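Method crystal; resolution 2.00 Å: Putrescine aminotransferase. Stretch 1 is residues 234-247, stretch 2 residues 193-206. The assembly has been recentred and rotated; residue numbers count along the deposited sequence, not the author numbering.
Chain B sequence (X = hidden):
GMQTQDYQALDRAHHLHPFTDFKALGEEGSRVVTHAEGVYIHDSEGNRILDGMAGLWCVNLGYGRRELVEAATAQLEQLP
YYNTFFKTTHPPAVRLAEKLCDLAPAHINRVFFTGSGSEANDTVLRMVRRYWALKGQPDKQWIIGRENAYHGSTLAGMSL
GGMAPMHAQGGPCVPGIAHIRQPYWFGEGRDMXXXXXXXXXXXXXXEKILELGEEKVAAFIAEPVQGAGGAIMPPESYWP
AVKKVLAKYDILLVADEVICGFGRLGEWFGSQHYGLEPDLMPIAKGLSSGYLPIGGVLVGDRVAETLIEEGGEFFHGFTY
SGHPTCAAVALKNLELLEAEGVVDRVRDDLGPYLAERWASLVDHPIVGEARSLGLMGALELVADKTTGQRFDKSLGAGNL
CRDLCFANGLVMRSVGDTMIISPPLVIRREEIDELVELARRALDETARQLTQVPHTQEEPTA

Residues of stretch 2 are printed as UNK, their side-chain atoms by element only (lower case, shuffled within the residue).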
# COMPACT_ATOMS: atom_id res chain seq x y z
N PRO B 234 7.08 13.62 -23.86
CA PRO B 234 8.10 14.66 -24.03
C PRO B 234 8.54 14.76 -25.48
O PRO B 234 8.28 13.84 -26.27
CB PRO B 234 9.24 14.18 -23.13
CG PRO B 234 9.13 12.70 -23.17
CD PRO B 234 7.65 12.39 -23.27
N PRO B 235 9.16 15.86 -25.87
CA PRO B 235 9.79 15.91 -27.19
C PRO B 235 10.80 14.78 -27.35
O PRO B 235 11.36 14.27 -26.38
CB PRO B 235 10.48 17.29 -27.21
CG PRO B 235 9.76 18.10 -26.19
CD PRO B 235 9.27 17.15 -25.14
N GLU B 236 11.01 14.38 -28.60
CA GLU B 236 11.93 13.28 -28.88
C GLU B 236 13.35 13.60 -28.46
O GLU B 236 14.15 12.67 -28.26
CB GLU B 236 11.87 12.92 -30.37
CG GLU B 236 10.54 12.34 -30.81
CD GLU B 236 10.47 12.05 -32.29
OE1 GLU B 236 11.52 12.13 -32.97
OE2 GLU B 236 9.37 11.73 -32.79
N SER B 237 13.69 14.88 -28.34
CA SER B 237 15.02 15.30 -27.90
C SER B 237 15.23 15.15 -26.40
O SER B 237 16.37 15.20 -25.94
CB SER B 237 15.26 16.76 -28.30
OG SER B 237 14.35 17.62 -27.62
N TYR B 238 14.16 14.97 -25.62
CA TYR B 238 14.26 15.09 -24.17
C TYR B 238 15.09 13.96 -23.58
O TYR B 238 16.10 14.19 -22.91
CB TYR B 238 12.87 15.14 -23.55
CG TYR B 238 12.88 15.19 -22.04
CD1 TYR B 238 13.27 16.34 -21.36
CD2 TYR B 238 12.49 14.08 -21.29
CE1 TYR B 238 13.28 16.38 -19.98
CE2 TYR B 238 12.49 14.12 -19.90
CZ TYR B 238 12.88 15.27 -19.25
OH TYR B 238 12.88 15.30 -17.88
N TRP B 239 14.66 12.72 -23.79
CA TRP B 239 15.29 11.61 -23.08
C TRP B 239 16.72 11.36 -23.56
O TRP B 239 17.58 11.01 -22.73
CB TRP B 239 14.45 10.34 -23.21
CG TRP B 239 13.35 10.29 -22.18
CD1 TRP B 239 12.00 10.30 -22.41
CD2 TRP B 239 13.51 10.26 -20.76
NE1 TRP B 239 11.31 10.27 -21.22
CE2 TRP B 239 12.22 10.24 -20.19
CE3 TRP B 239 14.62 10.24 -19.91
CZ2 TRP B 239 12.01 10.20 -18.81
CZ3 TRP B 239 14.41 10.20 -18.54
CH2 TRP B 239 13.11 10.18 -18.01
N PRO B 240 17.03 11.51 -24.85
CA PRO B 240 18.45 11.43 -25.26
C PRO B 240 19.32 12.45 -24.56
O PRO B 240 20.45 12.15 -24.16
CB PRO B 240 18.40 11.67 -26.77
CG PRO B 240 17.03 11.24 -27.17
CD PRO B 240 16.15 11.65 -26.02
N ALA B 241 18.81 13.68 -24.39
CA ALA B 241 19.56 14.70 -23.67
C ALA B 241 19.64 14.38 -22.18
O ALA B 241 20.67 14.65 -21.55
CB ALA B 241 18.93 16.07 -23.91
N VAL B 242 18.58 13.81 -21.60
CA VAL B 242 18.66 13.41 -20.20
C VAL B 242 19.74 12.36 -20.00
O VAL B 242 20.51 12.41 -19.03
CB VAL B 242 17.29 12.89 -19.70
CG1 VAL B 242 17.44 12.27 -18.31
CG2 VAL B 242 16.26 14.02 -19.67
N LYS B 243 19.82 11.39 -20.91
CA LYS B 243 20.86 10.37 -20.82
C LYS B 243 22.24 11.01 -20.85
O LYS B 243 23.17 10.53 -20.19
CB LYS B 243 20.72 9.36 -21.96
CG LYS B 243 19.46 8.51 -21.88
CD LYS B 243 19.60 7.23 -22.69
CE LYS B 243 19.60 7.50 -24.19
NZ LYS B 243 19.49 6.24 -24.98
N LYS B 244 22.39 12.09 -21.62
CA LYS B 244 23.66 12.80 -21.68
C LYS B 244 24.03 13.38 -20.32
O LYS B 244 25.18 13.28 -19.88
CB LYS B 244 23.57 13.89 -22.74
CG LYS B 244 24.90 14.39 -23.29
CD LYS B 244 24.73 15.02 -24.68
CE LYS B 244 23.94 16.33 -24.64
NZ LYS B 244 24.68 17.41 -23.94
N VAL B 245 23.05 13.96 -19.62
CA VAL B 245 23.29 14.55 -18.31
C VAL B 245 23.64 13.49 -17.28
O VAL B 245 24.59 13.64 -16.50
CB VAL B 245 22.06 15.37 -17.87
CG1 VAL B 245 22.17 15.82 -16.41
CG2 VAL B 245 21.87 16.57 -18.79
N LEU B 246 22.87 12.40 -17.24
CA LEU B 246 23.09 11.36 -16.24
C LEU B 246 24.44 10.69 -16.40
O LEU B 246 25.01 10.20 -15.41
CB LEU B 246 21.98 10.31 -16.34
CG LEU B 246 20.57 10.82 -16.07
CD1 LEU B 246 19.56 9.72 -16.35
CD2 LEU B 246 20.42 11.35 -14.65
N ALA B 247 24.96 10.62 -17.62
CA ALA B 247 26.28 10.02 -17.86
C ALA B 247 27.39 10.84 -17.23
O ALA B 247 28.47 10.30 -16.97
CB ALA B 247 26.53 9.88 -19.36
N UNK B 193 10.98 25.55 -30.55
CA UNK B 193 10.74 24.30 -31.25
C UNK B 193 10.70 23.16 -30.23
O UNK B 193 11.40 23.20 -29.22
c UNK B 193 11.83 24.03 -32.28
o UNK B 193 13.05 23.69 -31.65
N UNK B 194 9.89 22.12 -30.47
CA UNK B 194 9.93 20.96 -29.56
C UNK B 194 11.33 20.43 -29.30
O UNK B 194 11.64 20.04 -28.17
c UNK B 194 8.85 21.99 -31.50
c UNK B 194 8.07 20.77 -31.05
c UNK B 194 9.05 19.93 -30.29
N UNK B 195 12.20 20.40 -30.32
CA UNK B 195 13.55 19.90 -30.12
C UNK B 195 14.31 20.75 -29.10
O UNK B 195 14.92 20.22 -28.16
c UNK B 195 16.43 19.15 -32.65
c UNK B 195 14.30 19.84 -31.45
c UNK B 195 15.77 19.45 -31.32
o UNK B 195 15.71 19.02 -33.66
o UNK B 195 17.68 19.04 -32.68
N UNK B 196 14.31 22.07 -29.29
CA UNK B 196 15.02 22.95 -28.36
C UNK B 196 14.41 22.88 -26.97
O UNK B 196 15.13 22.90 -25.96
c UNK B 196 15.00 24.39 -28.87
N UNK B 197 13.08 22.79 -26.88
CA UNK B 197 12.43 22.70 -25.58
C UNK B 197 12.86 21.45 -24.83
O UNK B 197 13.17 21.50 -23.64
c UNK B 197 8.66 21.65 -22.92
c UNK B 197 10.92 22.73 -25.75
c UNK B 197 8.75 22.73 -22.07
c UNK B 197 9.53 23.81 -22.41
c UNK B 197 9.37 21.65 -24.11
c UNK B 197 10.23 23.81 -23.60
c UNK B 197 10.16 22.73 -24.46
N UNK B 198 12.89 20.30 -25.52
CA UNK B 198 13.31 19.08 -24.87
C UNK B 198 14.70 19.18 -24.28
O UNK B 198 14.96 18.67 -23.18
N UNK B 199 15.61 19.87 -24.97
CA UNK B 199 16.97 20.01 -24.47
C UNK B 199 17.02 20.96 -23.29
O UNK B 199 17.78 20.73 -22.34
n UNK B 199 19.20 19.09 -28.78
c UNK B 199 18.65 19.99 -27.98
o UNK B 199 18.69 21.20 -28.21
c UNK B 199 17.96 19.46 -26.74
c UNK B 199 17.88 20.47 -25.61
N UNK B 200 16.22 22.03 -23.31
CA UNK B 200 16.14 22.92 -22.16
C UNK B 200 15.68 22.18 -20.91
O UNK B 200 16.26 22.33 -19.83
o UNK B 200 15.70 24.84 -23.57
c UNK B 200 15.19 24.08 -22.47
c UNK B 200 15.03 24.99 -21.26
N UNK B 201 14.65 21.35 -21.05
CA UNK B 201 14.12 20.63 -19.89
C UNK B 201 15.11 19.58 -19.39
O UNK B 201 15.14 19.30 -18.18
c UNK B 201 12.77 20.02 -20.25
s UNK B 201 11.52 21.29 -20.55
N UNK B 202 15.90 18.98 -20.28
CA UNK B 202 16.98 18.10 -19.84
C UNK B 202 18.08 18.90 -19.14
O UNK B 202 18.65 18.43 -18.15
c UNK B 202 17.56 17.34 -21.03
N UNK B 203 18.41 20.08 -19.66
CA UNK B 203 19.43 20.90 -19.01
C UNK B 203 19.00 21.35 -17.62
O UNK B 203 19.84 21.60 -16.76
c UNK B 203 20.82 23.05 -19.29
o UNK B 203 22.76 22.82 -17.92
o UNK B 203 22.41 21.27 -19.43
c UNK B 203 22.09 22.32 -18.85
c UNK B 203 19.76 22.12 -19.88
N UNK B 204 17.68 21.45 -17.39
CA UNK B 204 17.19 21.79 -16.06
C UNK B 204 17.64 20.77 -15.03
O UNK B 204 17.89 21.13 -13.87
c UNK B 204 15.66 21.89 -16.07
N UNK B 205 17.75 19.50 -15.41
CA UNK B 205 18.26 18.48 -14.50
C UNK B 205 19.70 18.78 -14.10
O UNK B 205 20.05 18.77 -12.91
c UNK B 205 18.78 15.97 -14.30
c UNK B 205 18.73 14.65 -15.05
c UNK B 205 18.07 15.86 -12.95
c UNK B 205 18.16 17.10 -15.13
N UNK B 206 20.56 19.05 -15.09
CA UNK B 206 21.95 19.39 -14.77
C UNK B 206 22.01 20.61 -13.86
O UNK B 206 22.79 20.65 -12.91
o UNK B 206 26.23 19.35 -16.66
o UNK B 206 24.72 20.02 -18.11
c UNK B 206 24.15 20.14 -15.81
c UNK B 206 22.73 19.65 -16.06
c UNK B 206 25.10 19.82 -16.94
O HOH W 1 12.97 17.87 -17.07

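Position 193 carries one carbon and then one oxygen. The oxygen accepts from the backbone N of 196 at 3.1 Å, capping the helix that follows, and nothing of it reaches stretch 1: Ser193. At 194 three carbons close a ring onto the backbone N, so this is Pro194; its O lies 3.1 Å from Pro235 CB. Position 195 has three carbons, the third bearing two oxygens, hence Glu195. Its CA-to-CB bond points away from the partner, though Glu195 CG still comes within 4.1 Å of Ser237 CB, and its backbone O receives the hydrogen bond from Ser237 OG at 2.7 Å.

A single carbon, clear of stretch 1, makes 196 Ala196. At 197 one carbon leads to a six-carbon ring: Phe197, whose ring edge meets Pro235, with Phe197 CD2 4.1 Å from Pro235 CG.

Position 198 has no side-chain atoms: Gly198. Here the backbones come to 4.2 Å, CA to CA of Tyr238, and an ideal CB would sit 2.1 Å from Ser237 OG, a clash. Three carbons at 199, the third with one oxygen and one nitrogen, give Gln199, at the margin beside Ser237. At 200 one carbon carries an oxygen and a carbon; Thr200 faces away and its OG1 donates to Ala196 O at 3.1 Å. Position 201, a carbon and then a sulfur, is Cys201. Its CB lies 3.7 Å from Tyr238 CE1, and a water joins its O (2.8 Å) to Tyr238 OH (2.7 Å).

The lone carbon at 202 is Ala202, its CB packed 3.4 Å from Ala241 CB and 3.8 Å from Val242 CG2. Three carbons ending in two oxygens make 203 Glu203, largely outside the contact. One carbon at 204, out of reach, is Ala204. At 205 four carbons, forked at the second, give Leu205, with Leu205 CD2 3.7 Å from Leu246 CD2 and 3.9 Å from Val245 CG1. Position 206, again three carbons and two oxygens, is Glu206; its CB rests 3.9 Å from Val245 CG1.

The rule is a graded wedge. Two helices running in roughly the same direction, 29° apart with axes 8.0 Å apart at closest approach, meet through very small residues: Gly198 admits Ser237 and the Tyr238 backbone, and one turn later Ala202 fits against Ala241 and Val242. Further along, Leu205 fills the space among Val242, Val245 and Leu246. The one direct hydrogen bond across the stretches, from Ser237 OG to Glu195 O, uses a backbone acceptor and fixes the tight end, while apolar packing makes up much of the rest, with one water bridging Cys201 O and Tyr238 OH.

Stretch 2 (193-206) SPEAFGQTCAEALE
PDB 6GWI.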